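Local coordinates for acetylxylan esterase / glucomannan deacetylase (Cellvibrio japonicus, PDB 2WAA), which removes acetyl groups from acetylated xylan and glucomannan, working in the breakdown of plant cell wall polysaccharides, at residues 13-17 with 31-35; 24-28 with 205-210; 143-149 with 160-166; 171-175 with 329-334. All coordinates share one frame; numbering follows the deposited sequence.

Contact 1: 13-17 with 31-35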
# COMPACT_ATOMS: atom_id res chain seq x y z
N ILE A 13 25.17 6.76 -0.71
CA ILE A 13 24.75 5.95 0.43
C ILE A 13 23.90 4.79 -0.05
O ILE A 13 23.31 4.82 -1.16
CB ILE A 13 23.92 6.78 1.45
CG1 ILE A 13 22.65 7.31 0.76
CG2 ILE A 13 24.78 7.92 2.01
CD1 ILE A 13 21.75 8.14 1.74
N ALA A 14 23.90 3.73 0.77
CA ALA A 14 23.01 2.58 0.49
C ALA A 14 21.54 2.95 0.72
O ALA A 14 21.22 3.88 1.46
CB ALA A 14 23.39 1.37 1.38
N ALA A 15 20.64 2.20 0.08
CA ALA A 15 19.23 2.43 0.25
C ALA A 15 18.80 2.27 1.74
O ALA A 15 17.88 2.98 2.21
CB ALA A 15 18.45 1.45 -0.65
N SER A 16 19.43 1.30 2.39
CA SER A 16 19.31 1.14 3.81
C SER A 16 20.44 2.01 4.36
O SER A 16 21.56 1.58 4.55
CB SER A 16 19.48 -0.33 4.20
OG SER A 16 18.99 -0.58 5.51
N ASP A 17 20.15 3.28 4.50
CA ASP A 17 20.98 4.18 5.26
C ASP A 17 20.02 5.08 6.06
O ASP A 17 18.90 5.33 5.61
CB ASP A 17 21.79 5.00 4.24
CG ASP A 17 22.64 6.05 4.89
OD1 ASP A 17 23.87 5.83 4.98
OD2 ASP A 17 22.08 7.08 5.33
N ASP A 31 23.55 -6.61 0.77
CA ASP A 31 24.36 -5.48 0.20
C ASP A 31 23.79 -4.12 0.57
O ASP A 31 24.18 -3.10 0.01
CB ASP A 31 24.45 -5.61 -1.28
CG ASP A 31 23.09 -5.42 -1.96
OD1 ASP A 31 22.05 -5.33 -1.23
OD2 ASP A 31 23.06 -5.36 -3.18
N ALA A 32 22.86 -4.12 1.53
CA ALA A 32 22.20 -2.88 2.05
C ALA A 32 21.26 -2.20 1.06
O ALA A 32 20.83 -1.04 1.28
CB ALA A 32 23.25 -1.85 2.61
N SER A 33 20.90 -2.90 -0.03
CA SER A 33 19.80 -2.44 -0.89
C SER A 33 18.47 -2.77 -0.20
O SER A 33 18.43 -3.61 0.73
CB SER A 33 19.90 -3.07 -2.29
OG SER A 33 19.75 -4.48 -2.19
N LEU A 34 17.38 -2.13 -0.65
CA LEU A 34 16.02 -2.45 -0.20
C LEU A 34 15.23 -2.97 -1.37
O LEU A 34 15.30 -2.45 -2.49
CB LEU A 34 15.30 -1.19 0.32
CG LEU A 34 15.97 -0.54 1.52
CD1 LEU A 34 15.09 0.73 1.80
CD2 LEU A 34 15.98 -1.55 2.65
N THR A 35 14.43 -3.99 -1.08
CA THR A 35 13.53 -4.54 -2.09
C THR A 35 12.10 -4.48 -1.54
O THR A 35 11.88 -4.71 -0.35
CB THR A 35 13.93 -6.00 -2.45
OG1 THR A 35 15.28 -6.00 -2.95
CG2 THR A 35 13.05 -6.53 -3.56
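The carbonyl oxygen of A32 lies where A14, A15 and S16 converge, and it shows how one backbone acceptor can fasten a turn to a strand end. S16 N donates to A32 O at 2.9 Å, with an N-H...O angle of 160° and a nearly linear C=O...N approach. In the conformer described, S16 CB lies beside A32 O as well. A15 N, although not far away, points too poorly to bind it.

Around this bond the packing is done by methyl groups. A14 CB and A32 CB meet head-on at 3.4 Å, tighter than usual for two carbons. On the buried side, A15 CB rests against L34 CG at 3.8 Å. L34 carries CG anti to its carbonyl carbon (chi1 -62°), which lays CD1 against A15 O at 3.6 Å while CD2 turns to S16 CB.

The A32 end is shaped from within. D31 OD1 takes both S33 N, at 2.9 Å and from well above the carboxylate plane, and S33 OG, at 2.6 Å on the syn lone pair. The first bond makes an Asx turn that leads the chain into strand 34-36. Beyond the two segments, A15 bonds to K115 and L34 to L114, so both chains are also tied to strand 112-119 of the antiparallel sheet.

The link itself is thus a single straight backbone bond walled by small, close-set apolar groups, while the charged D31 works within its own segment to fix the turn.

Contact 2: 24-28 with 205-210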
# COMPACT_ATOMS: atom_id res chain seq x y z
N GLY A 24 6.40 1.83 4.63
CA GLY A 24 5.92 0.67 3.81
C GLY A 24 6.89 -0.49 4.01
O GLY A 24 8.03 -0.30 4.47
N ARG A 25 6.45 -1.70 3.69
CA ARG A 25 7.31 -2.85 3.88
C ARG A 25 8.48 -2.98 2.90
O ARG A 25 8.28 -2.98 1.67
CB ARG A 25 6.46 -4.12 3.79
CG ARG A 25 5.46 -4.19 4.95
CD ARG A 25 4.76 -5.57 5.02
NE ARG A 25 3.77 -5.63 6.09
CZ ARG A 25 3.03 -6.72 6.35
NH1 ARG A 25 3.22 -7.83 5.68
NH2 ARG A 25 2.13 -6.71 7.33
N THR A 26 9.68 -3.13 3.44
CA THR A 26 10.87 -3.36 2.62
C THR A 26 11.68 -4.54 3.19
O THR A 26 11.67 -4.80 4.40
CB THR A 26 11.78 -2.10 2.58
OG1 THR A 26 12.23 -1.78 3.92
CG2 THR A 26 11.02 -0.91 1.96
N HIS A 27 12.40 -5.24 2.31
CA HIS A 27 13.33 -6.29 2.72
C HIS A 27 14.76 -5.72 2.59
O HIS A 27 15.10 -5.14 1.57
CB HIS A 27 13.20 -7.49 1.81
CG HIS A 27 14.08 -8.62 2.25
ND1 HIS A 27 13.79 -9.38 3.36
CD2 HIS A 27 15.27 -9.06 1.78
CE1 HIS A 27 14.75 -10.27 3.53
NE2 HIS A 27 15.66 -10.10 2.59
N ILE A 28 15.55 -5.83 3.66
CA ILE A 28 16.89 -5.28 3.66
C ILE A 28 17.83 -6.39 3.20
O ILE A 28 17.93 -7.46 3.87
CB ILE A 28 17.31 -4.84 5.05
CG1 ILE A 28 16.32 -3.79 5.58
CG2 ILE A 28 18.77 -4.25 5.02
CD1 ILE A 28 16.62 -3.40 7.05
N PHE A 205 -0.54 -13.70 3.06
CA PHE A 205 0.38 -12.64 2.60
C PHE A 205 0.54 -11.51 3.58
O PHE A 205 1.51 -10.75 3.50
CB PHE A 205 0.12 -12.14 1.14
CG PHE A 205 -1.20 -11.39 0.95
CD1 PHE A 205 -1.33 -10.05 1.33
CD2 PHE A 205 -2.29 -12.03 0.34
CE1 PHE A 205 -2.57 -9.37 1.15
CE2 PHE A 205 -3.53 -11.36 0.15
CZ PHE A 205 -3.65 -10.01 0.54
N TYR A 206 -0.39 -11.37 4.52
CA TYR A 206 -0.24 -10.40 5.60
C TYR A 206 1.07 -10.67 6.38
O TYR A 206 1.61 -9.78 7.04
CB TYR A 206 -1.43 -10.50 6.54
CG TYR A 206 -1.15 -10.05 7.95
CD1 TYR A 206 -1.13 -8.72 8.29
CD2 TYR A 206 -0.94 -11.00 8.95
CE1 TYR A 206 -0.90 -8.31 9.64
CE2 TYR A 206 -0.70 -10.62 10.28
CZ TYR A 206 -0.68 -9.27 10.61
OH TYR A 206 -0.45 -8.91 11.93
N GLN A 207 1.56 -11.92 6.31
CA GLN A 207 2.79 -12.27 7.02
C GLN A 207 4.06 -11.98 6.24
O GLN A 207 5.15 -12.11 6.80
CB GLN A 207 2.80 -13.79 7.38
CG GLN A 207 1.66 -14.25 8.35
CD GLN A 207 1.72 -13.67 9.80
OE1 GLN A 207 2.66 -12.92 10.20
NE2 GLN A 207 0.67 -13.99 10.61
N PHE A 208 3.95 -11.58 4.97
CA PHE A 208 5.13 -11.53 4.10
C PHE A 208 5.62 -10.13 3.92
O PHE A 208 4.83 -9.20 3.74
CB PHE A 208 4.75 -12.06 2.71
CG PHE A 208 4.26 -13.49 2.69
CD1 PHE A 208 4.68 -14.38 3.67
CD2 PHE A 208 3.45 -13.93 1.66
CE1 PHE A 208 4.25 -15.72 3.64
CE2 PHE A 208 3.01 -15.27 1.63
CZ PHE A 208 3.42 -16.14 2.59
N THR A 209 6.93 -9.94 3.88
CA THR A 209 7.41 -8.60 3.58
C THR A 209 7.12 -8.22 2.13
O THR A 209 6.82 -7.04 1.80
CB THR A 209 8.93 -8.58 3.79
OG1 THR A 209 9.20 -8.86 5.17
CG2 THR A 209 9.52 -7.21 3.42
N LEU A 210 7.29 -9.20 1.25
CA LEU A 210 6.94 -9.05 -0.17
C LEU A 210 6.85 -10.45 -0.75
O LEU A 210 7.34 -11.38 -0.12
CB LEU A 210 8.03 -8.27 -0.91
CG LEU A 210 9.51 -8.78 -0.77
CD1 LEU A 210 9.77 -10.09 -1.48
CD2 LEU A 210 10.50 -7.71 -1.29
O HOH W 1 6.95 -4.80 0.11
O HOH W 2 11.92 -8.93 5.45
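Hydrogen bonding is led by R25, whose guanidinium meets the F205-F208 turn and illustrates how an arginine can read backbone carbonyls. R25 NH1 and NH2 approach Y206 O end-on, at 2.9 and 3.1 Å, and R25 NH1 also gives to F208 O at 2.9 Å. Both oxygens lie close to the guanidinium plane, but NH1 stands well above each carbonyl plane, about 60° at Y206 O. The chain is extended from CG to NE, which carries the charge across to the type I turn closed by F208 N and F205 O. The Y206 ring is turned 57° from the guanidinium; its own hydroxyl bonds to H263. W219 forms a cation-pi contact with R25, and Q180 takes a weak bond from NE.

Two waters add bridges. One donates to both R25 O and T209 O; the other joins H27 ND1, in the plane of the imidazole ring, to T209 OG1 at 2.7 Å.

Van der Waals contact centres on T209 CG2, anti to its backbone N (chi1 -63° for OG1). This methyl, T209 CG2, touches T26 O at 3.4 Å and H27 CB at 4.0 Å, and L210 CD2 is a second neighbour of H27 CB.

The arrangement is an interdomain seam, an arginine holding a beta turn: the N-terminal beta domain of a family 2 carbohydrate esterase meets its SGNH/GDSL hydrolase domain here.

Contact 3: 143-149 with 160-166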
# COMPACT_ATOMS: atom_id res chain seq x y z
N THR A 143 -7.55 -1.61 -2.69
CA THR A 143 -6.57 -1.08 -1.73
C THR A 143 -5.22 -0.88 -2.44
O THR A 143 -4.45 0.05 -2.11
CB THR A 143 -6.45 -2.00 -0.49
OG1 THR A 143 -7.69 -2.02 0.23
CG2 THR A 143 -5.32 -1.54 0.49
N CYS A 144 -4.91 -1.75 -3.42
CA CYS A 144 -3.66 -1.66 -4.14
C CYS A 144 -3.65 -0.54 -5.20
O CYS A 144 -2.64 -0.34 -5.81
CB CYS A 144 -3.34 -2.96 -4.89
SG CYS A 144 -2.68 -4.20 -3.89
N GLY A 145 -4.79 0.09 -5.46
CA GLY A 145 -4.86 1.22 -6.39
C GLY A 145 -4.99 0.82 -7.85
O GLY A 145 -4.65 1.59 -8.74
N GLU A 146 -5.42 -0.41 -8.10
CA GLU A 146 -5.57 -0.85 -9.49
C GLU A 146 -6.53 0.03 -10.34
O GLU A 146 -7.62 0.38 -9.89
CB GLU A 146 -6.05 -2.31 -9.53
CG GLU A 146 -6.37 -2.80 -11.02
CD GLU A 146 -6.54 -4.33 -11.10
OE1 GLU A 146 -6.31 -5.05 -10.11
OE2 GLU A 146 -6.84 -4.83 -12.22
N ALA A 147 -6.05 0.41 -11.53
CA ALA A 147 -6.88 1.10 -12.57
C ALA A 147 -7.26 2.53 -12.23
O ALA A 147 -8.09 3.15 -12.91
CB ALA A 147 -8.15 0.26 -12.89
N ILE A 148 -6.61 3.10 -11.21
CA ILE A 148 -6.85 4.53 -10.94
C ILE A 148 -6.42 5.39 -12.12
O ILE A 148 -7.10 6.41 -12.42
CB ILE A 148 -6.20 4.95 -9.61
CG1 ILE A 148 -6.97 4.25 -8.46
CG2 ILE A 148 -6.13 6.47 -9.45
CD1 ILE A 148 -6.38 4.49 -7.10
N ASP A 149 -5.31 5.03 -12.78
CA ASP A 149 -4.78 5.89 -13.86
C ASP A 149 -5.13 5.36 -15.24
O ASP A 149 -4.35 5.50 -16.18
CB ASP A 149 -3.25 6.11 -13.76
CG ASP A 149 -2.85 7.14 -12.69
OD1 ASP A 149 -3.73 7.81 -12.08
OD2 ASP A 149 -1.62 7.25 -12.41
N TRP A 160 -1.54 1.62 -15.09
CA TRP A 160 -2.82 2.03 -14.56
C TRP A 160 -2.88 2.08 -13.03
O TRP A 160 -3.83 2.63 -12.49
CB TRP A 160 -3.89 1.06 -15.07
CG TRP A 160 -4.32 1.30 -16.49
CD1 TRP A 160 -3.59 1.87 -17.53
CD2 TRP A 160 -5.58 0.92 -17.05
NE1 TRP A 160 -4.35 1.90 -18.67
CE2 TRP A 160 -5.56 1.31 -18.42
CE3 TRP A 160 -6.71 0.28 -16.52
CZ2 TRP A 160 -6.66 1.10 -19.27
CZ3 TRP A 160 -7.80 0.08 -17.36
CH2 TRP A 160 -7.77 0.48 -18.72
N TRP A 161 -1.91 1.48 -12.34
CA TRP A 161 -1.94 1.51 -10.88
C TRP A 161 -1.42 2.85 -10.31
O TRP A 161 -0.42 3.39 -10.77
CB TRP A 161 -1.06 0.38 -10.31
CG TRP A 161 -1.72 -0.97 -10.21
CD1 TRP A 161 -1.92 -1.67 -9.05
CD2 TRP A 161 -2.19 -1.82 -11.28
NE1 TRP A 161 -2.52 -2.88 -9.32
CE2 TRP A 161 -2.69 -3.01 -10.66
CE3 TRP A 161 -2.24 -1.71 -12.68
CZ2 TRP A 161 -3.25 -4.07 -11.39
CZ3 TRP A 161 -2.78 -2.78 -13.42
CH2 TRP A 161 -3.30 -3.93 -12.77
N ASN A 162 -2.10 3.37 -9.29
CA ASN A 162 -1.65 4.61 -8.67
C ASN A 162 -1.86 4.52 -7.17
O ASN A 162 -2.99 4.51 -6.71
CB ASN A 162 -2.44 5.76 -9.29
CG ASN A 162 -1.97 7.11 -8.80
OD1 ASN A 162 -1.37 7.24 -7.72
ND2 ASN A 162 -2.33 8.16 -9.54
N ALA A 163 -0.78 4.46 -6.40
CA ALA A 163 -0.91 4.28 -4.94
C ALA A 163 -1.25 5.60 -4.24
O ALA A 163 -2.10 5.63 -3.33
CB ALA A 163 0.44 3.72 -4.37
N ARG A 164 -0.59 6.69 -4.65
CA ARG A 164 -0.74 8.00 -3.98
C ARG A 164 -2.18 8.48 -3.96
O ARG A 164 -2.60 9.17 -3.03
CB ARG A 164 0.02 9.12 -4.74
CG ARG A 164 1.46 9.37 -4.48
CD ARG A 164 2.11 10.11 -5.75
NE ARG A 164 1.17 11.07 -6.39
CZ ARG A 164 0.71 11.04 -7.66
NH1 ARG A 164 1.06 10.11 -8.59
NH2 ARG A 164 -0.14 11.98 -8.01
N GLU A 165 -2.92 8.17 -5.05
CA GLU A 165 -4.30 8.60 -5.20
C GLU A 165 -5.33 7.54 -4.86
O GLU A 165 -6.54 7.74 -5.09
CB GLU A 165 -4.52 9.17 -6.61
CG GLU A 165 -3.65 10.43 -6.72
CD GLU A 165 -3.86 11.19 -7.97
OE1 GLU A 165 -3.27 10.81 -9.00
OE2 GLU A 165 -4.62 12.19 -7.91
N SER A 166 -4.86 6.45 -4.27
CA SER A 166 -5.78 5.42 -3.78
C SER A 166 -6.45 5.85 -2.46
O SER A 166 -5.88 6.66 -1.70
CB SER A 166 -5.02 4.09 -3.61
OG SER A 166 -4.15 4.13 -2.46
O HOH W 3 -5.17 2.29 -0.77
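Two antiparallel loop segments, G145 to D149 and W160 to N162, are joined by two backbone bonds and shape the loop that follows the probable nucleophile S141 in this SGNH hydrolase fold. The bonds are N162 N to G145 O, and D149 N to W160 O at 2.8 Å. Between them G145 to I148 make a type II turn with A147 at its positive-phi third position.

Side-chain polar bonds gather on the N162 amide. N162 ND2 points at D149 OD1 at 2.9 Å in an almost straight line (178°), with the carboxylate and amide planes 69° apart, and reaches D149 OD2 only weakly. It also gives to E165 OE1, so one NH2 group lies between two carboxylates, D149 OD1 and E165 OE1 being 4.3 Å apart; their mutual repulsion is probably eased by it, by K319 and R104 at D149, and by R164 near E165. N162 OD1 accepts from E165 N in an Asx motif, ahead of the N-cap residue S166.

Apolar and aromatic contacts fill the rest. I148 CD1 packs on S166 CA at 3.5 Å and on N162 O, a buried oxygen with no polar partner. A147 CB meets W160 CE3. E146 runs alongside W161, its extended chain lying over one ring face, E146 CG 3.4 Å from W161 CZ2; its carboxylate pairs with K156 and its side chain touches S141 and H316, while W161 NE1 bonds to E106.

At the base of the E146 side chain, its CA forms a CH-pi contact, 3.6 Å from the centroid of the W161 five-membered ring and 7° off its normal.

Contact 4: 171-175 with 329-334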
# COMPACT_ATOMS: atom_id res chain seq x y z
N THR A 171 -6.82 8.74 2.59
CA THR A 171 -7.36 8.69 3.93
C THR A 171 -6.24 8.94 4.98
O THR A 171 -6.44 9.73 5.91
CB THR A 171 -8.07 7.36 4.20
OG1 THR A 171 -9.19 7.24 3.28
CG2 THR A 171 -8.58 7.28 5.61
N ALA A 172 -5.10 8.26 4.81
CA ALA A 172 -3.93 8.45 5.70
C ALA A 172 -3.46 9.90 5.68
O ALA A 172 -3.18 10.46 6.76
CB ALA A 172 -2.79 7.52 5.33
N LYS A 173 -3.38 10.48 4.50
CA LYS A 173 -2.98 11.91 4.36
C LYS A 173 -3.97 12.83 5.10
O LYS A 173 -3.58 13.65 5.95
CB LYS A 173 -2.92 12.32 2.88
CG LYS A 173 -2.50 13.77 2.66
CD LYS A 173 -2.55 14.03 1.17
CE LYS A 173 -1.71 15.26 0.79
NZ LYS A 173 -2.59 16.45 0.91
N ALA A 174 -5.27 12.65 4.84
CA ALA A 174 -6.27 13.41 5.62
C ALA A 174 -6.13 13.24 7.15
O ALA A 174 -6.34 14.21 7.93
CB ALA A 174 -7.70 13.08 5.10
N LEU A 175 -5.74 12.05 7.63
CA LEU A 175 -5.62 11.80 9.04
C LEU A 175 -4.22 12.09 9.60
O LEU A 175 -3.95 11.72 10.75
CB LEU A 175 -5.96 10.33 9.36
CG LEU A 175 -7.40 9.93 9.02
CD1 LEU A 175 -7.60 8.44 9.20
CD2 LEU A 175 -8.33 10.75 9.89
N LEU A 329 -15.02 7.50 4.30
CA LEU A 329 -14.39 6.67 5.32
C LEU A 329 -13.78 7.56 6.42
O LEU A 329 -13.89 7.26 7.59
CB LEU A 329 -13.29 5.83 4.67
CG LEU A 329 -12.32 5.07 5.57
CD1 LEU A 329 -13.15 4.08 6.44
CD2 LEU A 329 -11.31 4.31 4.73
N THR A 330 -13.11 8.64 6.00
CA THR A 330 -12.28 9.47 6.89
C THR A 330 -13.08 9.94 8.11
O THR A 330 -12.64 9.73 9.24
CB THR A 330 -11.59 10.63 6.11
OG1 THR A 330 -10.65 10.06 5.16
CG2 THR A 330 -10.83 11.55 7.09
N PRO A 331 -14.29 10.51 7.90
CA PRO A 331 -15.08 10.96 9.07
C PRO A 331 -15.43 9.87 10.09
O PRO A 331 -15.45 10.14 11.29
CB PRO A 331 -16.38 11.52 8.44
CG PRO A 331 -16.08 11.77 7.00
CD PRO A 331 -14.94 10.81 6.62
N GLN A 332 -15.69 8.66 9.60
CA GLN A 332 -15.99 7.55 10.46
C GLN A 332 -14.74 7.15 11.26
O GLN A 332 -14.84 6.88 12.46
CB GLN A 332 -16.51 6.37 9.66
CG GLN A 332 -17.83 6.67 8.92
CD GLN A 332 -18.31 5.43 8.14
OE1 GLN A 332 -18.79 4.45 8.73
NE2 GLN A 332 -18.16 5.48 6.81
N LEU A 333 -13.57 7.10 10.58
CA LEU A 333 -12.31 6.84 11.25
C LEU A 333 -12.00 7.91 12.32
O LEU A 333 -11.47 7.58 13.41
CB LEU A 333 -11.18 6.76 10.24
CG LEU A 333 -11.36 5.62 9.25
CD1 LEU A 333 -10.11 5.50 8.32
CD2 LEU A 333 -11.58 4.25 9.96
N ARG A 334 -12.31 9.16 12.02
CA ARG A 334 -12.08 10.17 13.08
C ARG A 334 -12.85 9.83 14.37
O ARG A 334 -12.33 10.01 15.50
CB ARG A 334 -12.46 11.59 12.63
CG ARG A 334 -11.65 12.09 11.43
CD ARG A 334 -11.74 13.61 11.29
NE ARG A 334 -10.98 14.09 10.12
CZ ARG A 334 -9.68 14.38 10.12
NH1 ARG A 334 -8.97 14.23 11.24
NH2 ARG A 334 -9.10 14.80 9.00
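Helix 167-174 comes to its last turn beside helix 319-337, with T171 and T330 the nearest pair, their CA atoms 5.8 Å apart. L175 is the first residue to leave helical angles, though its N still bonds to T171 O. The partner helix is kinked at P331, whose nitrogen has no hydrogen to give to the turn before.

The two threonines slide past each other in opposite directions, and T171 CG2 lies 3.5 Å from T330 OG1. Each hydroxyl is satisfied within its own helix, T171 by Y167 O and T330 by A326 O, so neither needs the other, and the contact between them is van der Waals. T171 CG2 meets L333 CD1 at 3.6 Å, and T330 CG2 faces both A174 CB and L175 CD2. The side chains of L175 and L333 cross at about a right angle, L175 CD1 4.0 Å from L333 CD1, while L175 CD2 lies over one face of the R334 guanidinium, 3.8 Å above its plane. R334 has CG anti to its carbonyl carbon (chi1 -61°) and, extended, reaches the C-terminal end of helix 167-174, where R334 NH2 makes a weak bond to A174 O at 3.0 Å; NH1 serves W339 O. The positive charge near that helix end is probably favourable although the bond is weak.

On the sheet side, A172 and L175 touch I135 of strand 133-139, and L333 touches L228 and I230 of strand 228-231, so the two helices lie side by side over adjoining strands of the central parallel sheet.

How the contacts relate
Taken in chain order, contact 1 and contact 2 interlock, since 24-28 lies between 13-17 and 31-35. They touch through strands 27-28 and 34-36, neighbours in one antiparallel sheet, with centres about 15 Å apart. Contact 2 then reaches on to 205-210, and contact 3 falls within the long stretch of chain it spans, about 19 Å away between centres. Contacts 3 and 4 follow each other in the hydrolase domain, centres about 18 Å apart, with helix 167-174 starting just after 160-166. Contacts 1 and 4 lie about 32 Å apart between centres, on opposite sides of the chain centre. Contact 2 thus joins the beta domain to the catalytic domain, in which contact 3 joins loop segments beside the probable active site and contact 4 two helices.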